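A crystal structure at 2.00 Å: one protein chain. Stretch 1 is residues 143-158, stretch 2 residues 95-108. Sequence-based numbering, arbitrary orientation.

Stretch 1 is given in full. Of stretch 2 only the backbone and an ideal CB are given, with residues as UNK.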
# COMPACT_ATOMS: atom_id res chain seq x y z
N GLY A 143 18.04 1.13 -13.52
CA GLY A 143 17.48 1.53 -14.78
C GLY A 143 16.30 2.46 -14.61
O GLY A 143 16.06 2.98 -13.53
N LYS A 144 15.56 2.64 -15.71
CA LYS A 144 14.42 3.53 -15.74
C LYS A 144 13.17 2.74 -16.05
O LYS A 144 13.20 1.84 -16.89
CB LYS A 144 14.62 4.59 -16.83
CG LYS A 144 14.29 6.02 -16.38
CD LYS A 144 15.47 6.97 -16.57
CE LYS A 144 15.69 7.35 -18.04
NZ LYS A 144 16.84 8.30 -18.23
N TYR A 145 12.07 3.09 -15.38
CA TYR A 145 10.81 2.35 -15.49
C TYR A 145 9.61 3.30 -15.54
O TYR A 145 9.66 4.43 -15.04
CB TYR A 145 10.64 1.40 -14.29
CG TYR A 145 11.77 0.41 -14.15
CD1 TYR A 145 12.92 0.73 -13.42
CD2 TYR A 145 11.68 -0.85 -14.74
CE1 TYR A 145 13.95 -0.18 -13.29
CE2 TYR A 145 12.71 -1.76 -14.62
CZ TYR A 145 13.85 -1.42 -13.89
OH TYR A 145 14.88 -2.32 -13.78
N ILE A 146 8.53 2.84 -16.16
CA ILE A 146 7.24 3.51 -16.02
C ILE A 146 6.34 2.66 -15.12
O ILE A 146 6.04 1.50 -15.44
CB ILE A 146 6.55 3.69 -17.38
CG1 ILE A 146 7.48 4.49 -18.32
CG2 ILE A 146 5.18 4.35 -17.21
CD1 ILE A 146 8.00 5.74 -17.70
N PHE A 147 5.93 3.24 -14.00
CA PHE A 147 4.97 2.60 -13.13
C PHE A 147 3.59 3.18 -13.38
O PHE A 147 3.39 4.39 -13.35
CB PHE A 147 5.35 2.84 -11.68
CG PHE A 147 6.39 1.89 -11.15
CD1 PHE A 147 7.70 1.94 -11.61
CD2 PHE A 147 6.06 0.96 -10.16
CE1 PHE A 147 8.67 1.06 -11.12
CE2 PHE A 147 7.00 0.09 -9.66
CZ PHE A 147 8.32 0.14 -10.13
N ARG A 148 2.63 2.32 -13.63
CA ARG A 148 1.25 2.76 -13.74
C ARG A 148 0.49 2.09 -12.59
O ARG A 148 0.57 0.88 -12.41
CB ARG A 148 0.68 2.35 -15.09
CG ARG A 148 -0.75 2.74 -15.30
CD ARG A 148 -1.24 2.17 -16.62
NE ARG A 148 -2.69 2.13 -16.66
CZ ARG A 148 -3.44 2.81 -17.52
NH1 ARG A 148 -4.76 2.69 -17.48
NH2 ARG A 148 -2.86 3.59 -18.43
N ILE A 149 -0.22 2.89 -11.81
CA ILE A 149 -0.94 2.39 -10.64
C ILE A 149 -2.40 2.77 -10.77
O ILE A 149 -2.73 3.94 -10.91
CB ILE A 149 -0.38 2.94 -9.31
CG1 ILE A 149 1.12 2.64 -9.17
CG2 ILE A 149 -1.17 2.32 -8.11
CD1 ILE A 149 2.03 3.77 -9.65
N GLU A 150 -3.27 1.76 -10.75
CA GLU A 150 -4.69 1.95 -10.91
C GLU A 150 -5.42 1.42 -9.68
O GLU A 150 -5.22 0.27 -9.26
CB GLU A 150 -5.19 1.23 -12.18
CG GLU A 150 -6.73 1.17 -12.28
CD GLU A 150 -7.27 0.70 -13.65
OE1 GLU A 150 -6.46 0.27 -14.51
OE2 GLU A 150 -8.50 0.78 -13.88
N ASN A 151 -6.24 2.28 -9.10
CA ASN A 151 -7.14 1.89 -8.02
C ASN A 151 -8.43 1.34 -8.63
O ASN A 151 -9.16 2.05 -9.34
CB ASN A 151 -7.45 3.09 -7.11
CG ASN A 151 -8.46 2.76 -6.04
OD1 ASN A 151 -8.23 1.89 -5.19
ND2 ASN A 151 -9.61 3.44 -6.09
N ILE A 152 -8.71 0.06 -8.39
CA ILE A 152 -9.86 -0.58 -9.04
C ILE A 152 -11.23 -0.20 -8.43
O ILE A 152 -12.17 0.13 -9.17
CB ILE A 152 -9.70 -2.14 -9.09
CG1 ILE A 152 -8.38 -2.52 -9.77
CG2 ILE A 152 -10.88 -2.80 -9.80
CD1 ILE A 152 -8.32 -2.12 -11.24
N GLU A 153 -11.34 -0.23 -7.11
CA GLU A 153 -12.63 0.05 -6.46
C GLU A 153 -12.67 1.39 -5.74
O GLU A 153 -11.65 1.89 -5.24
CB GLU A 153 -12.99 -1.03 -5.43
CG GLU A 153 -13.16 -2.44 -5.97
CD GLU A 153 -13.55 -3.43 -4.86
OE1 GLU A 153 -14.04 -2.98 -3.78
OE2 GLU A 153 -13.37 -4.65 -5.08
N ALA A 154 -13.88 1.94 -5.62
CA ALA A 154 -14.12 3.19 -4.89
C ALA A 154 -14.28 2.91 -3.39
O ALA A 154 -15.06 2.03 -3.01
CB ALA A 154 -15.39 3.85 -5.43
N PHE A 155 -13.54 3.64 -2.55
CA PHE A 155 -13.70 3.56 -1.09
C PHE A 155 -14.10 4.91 -0.51
O PHE A 155 -13.31 5.85 -0.47
CB PHE A 155 -12.43 2.99 -0.43
CG PHE A 155 -12.16 1.58 -0.85
CD1 PHE A 155 -12.81 0.51 -0.22
CD2 PHE A 155 -11.34 1.32 -1.93
CE1 PHE A 155 -12.61 -0.80 -0.63
CE2 PHE A 155 -11.13 -0.00 -2.36
CZ PHE A 155 -11.76 -1.06 -1.72
N SER A 156 -15.36 5.02 -0.10
CA SER A 156 -15.89 6.29 0.36
C SER A 156 -15.19 6.76 1.64
O SER A 156 -15.12 7.95 1.88
CB SER A 156 -17.41 6.20 0.58
OG SER A 156 -17.74 5.36 1.68
N GLU A 157 -14.68 5.82 2.44
CA GLU A 157 -13.84 6.16 3.60
C GLU A 157 -12.60 6.98 3.23
O GLU A 157 -12.03 7.69 4.07
CB GLU A 157 -13.37 4.90 4.34
CG GLU A 157 -14.46 3.90 4.60
CD GLU A 157 -14.48 2.76 3.58
OE1 GLU A 157 -14.67 3.00 2.36
OE2 GLU A 157 -14.33 1.60 4.02
N MSE A 158 -12.15 6.87 1.98
CA MSE A 158 -10.91 7.50 1.57
C MSE A 158 -11.16 8.85 0.91
O MSE A 158 -10.24 9.48 0.41
CB MSE A 158 -10.17 6.57 0.62
CG MSE A 158 -9.76 5.27 1.29
SE MSE A 158 -8.31 5.72 2.55
CE MSE A 158 -8.93 4.91 4.23
N UNK A 95 -8.74 -6.58 7.37
CA UNK A 95 -9.05 -5.24 6.92
C UNK A 95 -9.83 -5.18 5.62
O UNK A 95 -10.31 -6.19 5.11
CB UNK A 95 -7.75 -4.45 6.76
N UNK A 96 -9.98 -3.98 5.07
CA UNK A 96 -10.69 -3.80 3.81
C UNK A 96 -9.77 -4.15 2.66
O UNK A 96 -8.67 -3.62 2.54
CB UNK A 96 -11.21 -2.37 3.67
N UNK A 97 -10.22 -5.07 1.81
CA UNK A 97 -9.37 -5.49 0.70
C UNK A 97 -9.38 -4.38 -0.31
O UNK A 97 -10.44 -3.90 -0.67
CB UNK A 97 -9.84 -6.81 0.08
N UNK A 98 -8.21 -3.95 -0.76
CA UNK A 98 -8.12 -2.89 -1.78
C UNK A 98 -7.37 -3.40 -3.03
O UNK A 98 -6.16 -3.59 -3.00
CB UNK A 98 -7.41 -1.66 -1.21
N UNK A 99 -8.12 -3.63 -4.12
CA UNK A 99 -7.53 -4.12 -5.37
C UNK A 99 -6.77 -3.01 -6.03
O UNK A 99 -7.34 -1.95 -6.26
CB UNK A 99 -8.60 -4.67 -6.32
N UNK A 100 -5.50 -3.26 -6.32
CA UNK A 100 -4.61 -2.29 -6.94
C UNK A 100 -3.97 -3.01 -8.11
O UNK A 100 -3.43 -4.11 -7.96
CB UNK A 100 -3.57 -1.75 -5.96
N UNK A 101 -4.02 -2.39 -9.28
CA UNK A 101 -3.34 -2.96 -10.43
C UNK A 101 -2.07 -2.18 -10.70
O UNK A 101 -2.09 -0.95 -10.92
CB UNK A 101 -4.25 -2.96 -11.66
N UNK A 102 -0.95 -2.90 -10.68
CA UNK A 102 0.34 -2.31 -10.99
C UNK A 102 0.90 -2.82 -12.30
O UNK A 102 1.07 -4.03 -12.49
CB UNK A 102 1.33 -2.59 -9.86
N UNK A 103 1.18 -1.89 -13.21
CA UNK A 103 1.81 -2.20 -14.49
C UNK A 103 3.18 -1.54 -14.56
O UNK A 103 3.31 -0.36 -14.28
CB UNK A 103 0.93 -1.74 -15.66
N UNK A 104 4.20 -2.31 -14.92
CA UNK A 104 5.55 -1.76 -15.02
C UNK A 104 6.18 -2.00 -16.39
O UNK A 104 6.29 -3.15 -16.83
CB UNK A 104 6.44 -2.37 -13.93
N UNK A 105 6.60 -0.91 -17.04
CA UNK A 105 7.43 -0.98 -18.24
C UNK A 105 8.87 -0.55 -17.97
O UNK A 105 9.11 0.43 -17.26
CB UNK A 105 6.83 -0.11 -19.34
N UNK A 106 9.82 -1.27 -18.54
CA UNK A 106 11.21 -0.80 -18.48
C UNK A 106 11.45 0.04 -19.72
O UNK A 106 11.00 -0.30 -20.80
CB UNK A 106 12.20 -1.96 -18.39
N UNK A 107 12.14 1.16 -19.55
CA UNK A 107 12.55 1.98 -20.69
C UNK A 107 13.87 1.43 -21.25
O UNK A 107 14.86 1.40 -20.53
CB UNK A 107 12.70 3.45 -20.28
N UNK A 108 13.88 1.00 -22.50
CA UNK A 108 15.09 0.42 -23.09
C UNK A 108 16.08 1.48 -23.54
O UNK A 108 15.78 2.68 -23.58
CB UNK A 108 14.72 -0.47 -24.28

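The strand of stretch 2 runs antiparallel to strand 143-151; being extended, it sends its side chains at 100-106 alternately to the face carrying Tyr145, Phe147, Ile149 and Asn151 and to that carrying Ile146, Arg148 and Glu150.

Position 95 has a phi of 78°, which favours glycine, and stretch 1 lies out of reach; it is Gly95. At position 96 the CB points toward stretch 1, 4.8 Å from Phe155 CE1, so a small side chain with a methyl, with or without a hydroxyl, would suit. It is Thr96, whose CG2 packs 3.3 Å from Phe155 CE1. Position 97 points sideways, with no atom of stretch 1 within 5.5 Å of the CB, so stretch 1 sets no requirement on the side chain; Val97 O accepts a hydrogen bond from water 1 (2.7 Å), which also donates a weak one to Glu153 OE1 (3.3 Å).

At position 98 the CB lies 4.2 Å from Phe155 CE2, inviting a compact aliphatic group. Val98 supplies it, with CG2 4.2 Å from the Phe155 ring centroid, over the face. The CB of position 99 points toward stretch 1, 3.9 Å from Ile152 CB; its backbone O accepts from Ile152 N (3.2 Å), while its own N is not needed by stretch 1. With phi at -74°, proline fits, as would other apolar residues. Pro99 sets its CB 3.8 Å from Ile152 CB and its CD at the edge of the Phe155 ring.

Position 100 shares a face with Ile149 and Asn151, and a branched aliphatic could reach Ile149. Ile100 does so, CG2 lying 3.8 Å from Ile149 CG2. Position 101 is on the other face, paired with Glu150, its CB 4.2 Å from Ile152 CD1; a long chain, perhaps basic, would suit. Lys101 CB touches Ile152 CD1 at 4.2 Å.

Position 102, opposite Ile149, favours an aliphatic; Ile102 brings CG2 4.4 Å from Phe147 CD2. Position 103 pairs with Arg148, its CB 4.1 Å from Arg148 CB, and beta-branched or polar residues would fit. The hydrogen bonds here belong to the backbone: Thr103 N to Arg148 O, 2.9 Å, and Arg148 N to Thr103 O, 2.8 Å.

The CB of position 104 lies 4.9 Å from Phe147 CZ, a site for an aliphatic long enough to reach the ring, such as leucine, isoleucine or methionine. Ile104 places CG1 over the Phe147 ring, 4.0 Å from its centroid. Position 105, paired with Ile146, admits many side chains; the end of His105 leads away, and water 3 links its ND1 (3.0 Å) to Ile146 O (2.9 Å).

At position 106 the CB is 3.8 Å from Tyr145 CE2, suiting a long chain. Gln106 extends until NE2 is 3.6 Å from Tyr145 OH. Position 107 points toward stretch 1; an aliphatic would suit, and so might a longer chain with an apolar stem. Ile107 CD1 meets Ile146 CD1 at 3.8 Å. Position 108 points away, and stretch 1 sets no requirement; it is Asn108.

Stretch 2 95-108: GTVVPIKITIHQIN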
# COMPACT_ATOMS: atom_id res chain seq x y z
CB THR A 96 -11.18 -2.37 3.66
OG1 THR A 96 -12.15 -2.11 4.67
CG2 THR A 96 -11.84 -2.16 2.28
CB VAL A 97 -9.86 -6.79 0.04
CG1 VAL A 97 -9.12 -7.01 -1.29
CG2 VAL A 97 -9.66 -7.99 0.99
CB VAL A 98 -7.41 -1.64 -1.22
CG1 VAL A 98 -7.25 -0.55 -2.31
CG2 VAL A 98 -8.18 -1.10 -0.00
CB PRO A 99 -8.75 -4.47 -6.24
CG PRO A 99 -9.95 -4.45 -5.30
CD PRO A 99 -9.59 -3.51 -4.19
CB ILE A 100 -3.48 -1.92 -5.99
CG1 ILE A 100 -4.03 -1.24 -4.73
CG2 ILE A 100 -2.46 -1.00 -6.68
CD1 ILE A 100 -4.55 0.14 -4.98
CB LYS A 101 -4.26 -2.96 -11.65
CG LYS A 101 -3.68 -3.67 -12.87
CD LYS A 101 -4.73 -3.74 -13.98
CE LYS A 101 -4.10 -3.66 -15.35
NZ LYS A 101 -5.12 -3.77 -16.43
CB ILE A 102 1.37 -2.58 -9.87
CG1 ILE A 102 0.88 -1.98 -8.56
CG2 ILE A 102 2.75 -1.98 -10.23
CD1 ILE A 102 1.70 -2.41 -7.37
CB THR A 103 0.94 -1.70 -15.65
OG1 THR A 103 -0.39 -2.22 -15.49
CG2 THR A 103 1.49 -2.18 -16.98
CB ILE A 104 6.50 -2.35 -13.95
CG1 ILE A 104 5.91 -2.20 -12.55
CG2 ILE A 104 7.87 -1.67 -13.99
CD1 ILE A 104 6.78 -2.82 -11.47
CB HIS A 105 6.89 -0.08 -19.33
CG HIS A 105 5.62 -0.58 -19.95
ND1 HIS A 105 4.39 -0.44 -19.34
CD2 HIS A 105 5.40 -1.22 -21.12
CE1 HIS A 105 3.46 -0.97 -20.12
NE2 HIS A 105 4.05 -1.45 -21.20
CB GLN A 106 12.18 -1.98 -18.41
CG GLN A 106 13.66 -1.61 -18.52
CD GLN A 106 14.58 -2.73 -18.01
OE1 GLN A 106 14.34 -3.92 -18.25
NE2 GLN A 106 15.64 -2.35 -17.31
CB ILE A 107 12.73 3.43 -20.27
CG1 ILE A 107 11.44 3.95 -19.60
CG2 ILE A 107 13.12 4.27 -21.49
CD1 ILE A 107 11.45 5.43 -19.33
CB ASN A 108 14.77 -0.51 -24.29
CG ASN A 108 13.96 -1.75 -23.89
OD1 ASN A 108 14.26 -2.42 -22.90
ND2 ASN A 108 12.94 -2.07 -24.70
O HOH W 1 -12.93 -4.67 -1.16
O HOH W 2 -9.35 -0.47 -5.15
O HOH W 3 3.58 1.15 -16.94
O HOH W 4 16.00 0.89 -18.16
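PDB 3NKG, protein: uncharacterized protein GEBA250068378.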